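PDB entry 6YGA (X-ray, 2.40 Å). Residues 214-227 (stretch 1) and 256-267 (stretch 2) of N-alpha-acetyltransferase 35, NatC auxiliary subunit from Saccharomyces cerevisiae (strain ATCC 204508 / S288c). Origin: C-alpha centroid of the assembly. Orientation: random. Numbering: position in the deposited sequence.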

# COMPACT_ATOMS: atom_id res chain seq x y z
N SER B 214 26.59 -31.10 -17.70
CA SER B 214 25.25 -31.06 -18.26
C SER B 214 24.64 -29.70 -18.00
O SER B 214 25.11 -28.93 -17.16
CB SER B 214 24.36 -32.16 -17.66
OG SER B 214 23.00 -31.99 -18.03
N LEU B 215 23.57 -29.39 -18.75
CA LEU B 215 22.87 -28.13 -18.55
C LEU B 215 22.24 -28.06 -17.16
O LEU B 215 22.20 -26.99 -16.54
CB LEU B 215 21.81 -27.94 -19.63
CG LEU B 215 22.26 -27.33 -20.97
CD1 LEU B 215 21.06 -27.08 -21.87
CD2 LEU B 215 23.04 -26.05 -20.73
N HIS B 216 21.75 -29.20 -16.66
CA HIS B 216 21.22 -29.23 -15.30
C HIS B 216 22.30 -28.91 -14.28
O HIS B 216 22.05 -28.22 -13.28
CB HIS B 216 20.59 -30.59 -15.00
CG HIS B 216 19.33 -30.86 -15.77
ND1 HIS B 216 19.33 -31.29 -17.08
CD2 HIS B 216 18.03 -30.76 -15.41
CE1 HIS B 216 18.08 -31.45 -17.49
NE2 HIS B 216 17.27 -31.13 -16.50
N LEU B 217 23.52 -29.40 -14.51
CA LEU B 217 24.62 -29.11 -13.59
C LEU B 217 24.99 -27.63 -13.62
O LEU B 217 25.22 -27.02 -12.57
CB LEU B 217 25.83 -29.97 -13.92
CG LEU B 217 27.03 -29.80 -13.00
CD1 LEU B 217 26.74 -30.36 -11.61
CD2 LEU B 217 28.26 -30.46 -13.60
N THR B 218 25.06 -27.05 -14.82
CA THR B 218 25.31 -25.61 -14.93
C THR B 218 24.24 -24.81 -14.20
O THR B 218 24.54 -23.84 -13.50
CB THR B 218 25.38 -25.20 -16.40
OG1 THR B 218 26.23 -26.10 -17.11
CG2 THR B 218 25.93 -23.79 -16.53
N MSE B 219 22.98 -25.22 -14.34
CA MSE B 219 21.87 -24.59 -13.64
C MSE B 219 22.08 -24.58 -12.13
O MSE B 219 21.89 -23.56 -11.47
CB MSE B 219 20.56 -25.32 -13.96
CG MSE B 219 19.81 -24.75 -15.15
SE MSE B 219 18.64 -23.29 -14.61
CE MSE B 219 17.37 -24.31 -13.53
N LEU B 220 22.46 -25.75 -11.59
CA LEU B 220 22.62 -25.87 -10.15
C LEU B 220 23.80 -25.05 -9.64
O LEU B 220 23.74 -24.49 -8.54
CB LEU B 220 22.79 -27.35 -9.77
CG LEU B 220 22.56 -27.71 -8.30
CD1 LEU B 220 21.23 -27.15 -7.83
CD2 LEU B 220 22.61 -29.22 -8.12
N LYS B 221 24.87 -24.95 -10.44
CA LYS B 221 25.99 -24.09 -10.07
C LYS B 221 25.56 -22.63 -9.99
O LYS B 221 25.92 -21.91 -9.05
CB LYS B 221 27.13 -24.26 -11.06
CG LYS B 221 27.73 -25.66 -11.12
CD LYS B 221 28.88 -25.73 -12.12
CE LYS B 221 29.99 -24.74 -11.75
NZ LYS B 221 31.03 -24.67 -12.81
N HIS B 222 24.78 -22.16 -10.97
CA HIS B 222 24.33 -20.77 -10.95
C HIS B 222 23.34 -20.53 -9.82
O HIS B 222 23.37 -19.47 -9.18
CB HIS B 222 23.71 -20.39 -12.29
CG HIS B 222 24.71 -20.09 -13.36
ND1 HIS B 222 24.86 -20.87 -14.49
CD2 HIS B 222 25.62 -19.09 -13.48
CE1 HIS B 222 25.81 -20.37 -15.25
NE2 HIS B 222 26.29 -19.28 -14.67
N ILE B 223 22.45 -21.49 -9.57
CA ILE B 223 21.50 -21.36 -8.46
C ILE B 223 22.25 -21.22 -7.14
O ILE B 223 21.93 -20.36 -6.31
CB ILE B 223 20.54 -22.57 -8.44
CG1 ILE B 223 19.52 -22.46 -9.57
CG2 ILE B 223 19.84 -22.68 -7.10
CD1 ILE B 223 18.59 -23.65 -9.65
N LEU B 224 23.28 -22.06 -6.94
CA LEU B 224 24.04 -22.02 -5.69
C LEU B 224 24.71 -20.66 -5.50
O LEU B 224 24.70 -20.11 -4.39
CB LEU B 224 25.08 -23.14 -5.69
CG LEU B 224 25.25 -23.90 -4.37
CD1 LEU B 224 23.96 -24.56 -3.98
CD2 LEU B 224 26.33 -24.95 -4.51
N LYS B 225 25.29 -20.10 -6.56
CA LYS B 225 25.96 -18.81 -6.43
C LYS B 225 24.95 -17.69 -6.22
O LYS B 225 25.24 -16.71 -5.52
CB LYS B 225 26.81 -18.53 -7.67
CG LYS B 225 27.99 -19.47 -7.87
CD LYS B 225 28.81 -19.05 -9.07
CE LYS B 225 30.07 -19.89 -9.21
NZ LYS B 225 30.91 -19.47 -10.37
N ILE B 226 23.76 -17.81 -6.82
CA ILE B 226 22.71 -16.82 -6.59
C ILE B 226 22.32 -16.80 -5.12
O ILE B 226 22.19 -15.74 -4.50
CB ILE B 226 21.49 -17.12 -7.49
CG1 ILE B 226 21.76 -16.70 -8.94
CG2 ILE B 226 20.24 -16.41 -6.97
CD1 ILE B 226 20.58 -16.94 -9.86
N ILE B 227 22.15 -17.99 -4.52
CA ILE B 227 21.79 -18.07 -3.11
C ILE B 227 22.86 -17.43 -2.24
O ILE B 227 22.56 -16.73 -1.27
CB ILE B 227 21.53 -19.54 -2.72
CG1 ILE B 227 20.34 -20.09 -3.51
CG2 ILE B 227 21.26 -19.66 -1.22
CD1 ILE B 227 19.97 -21.52 -3.17
N SER B 256 22.51 -15.58 -16.93
CA SER B 256 22.93 -16.85 -17.51
C SER B 256 21.82 -17.89 -17.39
O SER B 256 21.61 -18.69 -18.31
CB SER B 256 24.21 -17.34 -16.83
OG SER B 256 25.25 -16.40 -16.97
N VAL B 257 21.10 -17.90 -16.26
CA VAL B 257 20.02 -18.86 -16.07
C VAL B 257 18.88 -18.59 -17.05
O VAL B 257 18.27 -19.53 -17.58
CB VAL B 257 19.54 -18.83 -14.61
CG1 VAL B 257 18.31 -19.71 -14.42
CG2 VAL B 257 20.65 -19.29 -13.68
N ASN B 258 18.60 -17.32 -17.32
CA ASN B 258 17.50 -16.99 -18.23
C ASN B 258 17.73 -17.56 -19.62
O ASN B 258 16.80 -18.04 -20.27
CB ASN B 258 17.30 -15.47 -18.29
CG ASN B 258 16.62 -14.92 -17.04
OD1 ASN B 258 15.92 -15.65 -16.34
ND2 ASN B 258 16.83 -13.64 -16.77
N GLY B 259 18.98 -17.52 -20.11
CA GLY B 259 19.29 -18.15 -21.38
C GLY B 259 19.23 -19.66 -21.33
O GLY B 259 19.09 -20.30 -22.38
N ILE B 260 19.34 -20.24 -20.14
CA ILE B 260 19.30 -21.69 -19.99
C ILE B 260 17.86 -22.20 -19.95
O ILE B 260 17.58 -23.31 -20.41
CB ILE B 260 20.10 -22.11 -18.74
CG1 ILE B 260 21.59 -21.80 -18.91
CG2 ILE B 260 19.93 -23.58 -18.45
CD1 ILE B 260 22.44 -22.30 -17.76
N PHE B 261 16.94 -21.40 -19.41
CA PHE B 261 15.54 -21.81 -19.27
C PHE B 261 14.92 -22.40 -20.53
O PHE B 261 14.33 -23.48 -20.45
CB PHE B 261 14.70 -20.63 -18.77
CG PHE B 261 14.61 -20.53 -17.28
CD1 PHE B 261 14.07 -21.57 -16.54
CD2 PHE B 261 15.04 -19.40 -16.62
CE1 PHE B 261 13.98 -21.48 -15.16
CE2 PHE B 261 14.95 -19.30 -15.25
CZ PHE B 261 14.42 -20.35 -14.52
N PRO B 262 14.99 -21.76 -21.71
CA PRO B 262 14.34 -22.36 -22.87
C PRO B 262 14.94 -23.69 -23.29
O PRO B 262 14.26 -24.48 -23.96
CB PRO B 262 14.50 -21.30 -23.97
CG PRO B 262 15.71 -20.55 -23.57
CD PRO B 262 15.65 -20.49 -22.07
N GLN B 263 16.19 -23.97 -22.92
CA GLN B 263 16.89 -25.12 -23.47
C GLN B 263 16.54 -26.43 -22.78
O GLN B 263 16.77 -27.50 -23.37
CB GLN B 263 18.41 -24.91 -23.41
CG GLN B 263 18.90 -23.66 -24.13
CD GLN B 263 20.38 -23.71 -24.46
OE1 GLN B 263 20.95 -24.79 -24.67
NE2 GLN B 263 21.01 -22.55 -24.50
N LEU B 264 15.99 -26.39 -21.57
CA LEU B 264 15.72 -27.61 -20.83
C LEU B 264 14.38 -27.51 -20.11
O LEU B 264 13.84 -26.43 -19.89
CB LEU B 264 16.84 -27.93 -19.84
CG LEU B 264 17.18 -26.89 -18.76
CD1 LEU B 264 16.52 -27.25 -17.45
CD2 LEU B 264 18.68 -26.84 -18.59
N GLN B 265 13.86 -28.68 -19.74
CA GLN B 265 12.58 -28.82 -19.07
C GLN B 265 12.81 -29.33 -17.66
O GLN B 265 13.57 -30.29 -17.46
CB GLN B 265 11.67 -29.78 -19.84
CG GLN B 265 10.19 -29.60 -19.60
CD GLN B 265 9.64 -28.33 -20.23
OE1 GLN B 265 10.30 -27.71 -21.07
NE2 GLN B 265 8.44 -27.94 -19.83
N LEU B 266 12.16 -28.69 -16.69
CA LEU B 266 12.34 -28.99 -15.28
C LEU B 266 11.04 -29.50 -14.68
O LEU B 266 9.98 -28.89 -14.88
CB LEU B 266 12.81 -27.76 -14.50
CG LEU B 266 14.20 -27.25 -14.81
CD1 LEU B 266 14.24 -25.75 -14.63
CD2 LEU B 266 15.22 -27.93 -13.92
N SER B 267 11.12 -30.58 -13.92
CA SER B 267 9.98 -31.13 -13.20
C SER B 267 10.40 -31.52 -11.79
O SER B 267 11.08 -32.55 -11.61
CB SER B 267 9.39 -32.33 -13.94
OG SER B 267 8.71 -31.93 -15.11

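The two stretches pack mainly through side chains, and no hydrogen bond crosses between them. Helix 215-227 runs roughly antiparallel to the helix that carries Ser256 and Val257, at 150°, with the axes 10.2 Å apart at closest approach. The contact buries 632 Å², counting both sides.

Met219, a selenomethionine, has the largest share. Its CA-to-CB bond points sideways, but the end of the side chain comes nearer and reaches several partners. Met219 SE lies 3.6 Å from Val257 CG1. Met219 CG is 3.5 Å from Ile260 CG2 and 4.2 Å from Leu264 CD2. Met219 CE reaches Leu266 CD1 at 3.6 Å. One side chain thus touches both the second helix and the extended residues beyond it. Met219 SE also sits 5.2 Å from the centroid of the Phe261 ring, a looser sulfur-aromatic type of approach.

Leu215 comes next, one turn earlier, and its CA-to-CB bond points toward stretch 2. Leu215 CB meets Leu264 CD2 at 3.5 Å, so the same methyl of Leu264 touches both Leu215 and Met219. Leu215 CD1 lies 3.6 Å from Gln263 OE1, a plain contact. Nearby, Leu264 CD1 covers one face of the His216 ring, 4.1 Å from His216 NE2.

Val257 covers almost as much as Leu215. Besides Met219 it meets His222, with Val257 CG2 3.5 Å from His222 CB. The same Val257 CG2 is 4.5 Å from Ile226 CD1, at the limit of contact. Val257 also forms the closest backbone approach, Val257 CA lying 6.5 Å from Met219 CA.

The His222 ring packs against Ser256 in a CH-pi contact. Ser256 CB lies over one face, 3.9 Å from the His222 ring centroid. Within its own helix, His222 ND1 makes a weak hydrogen bond to Thr218 O at 3.1 Å.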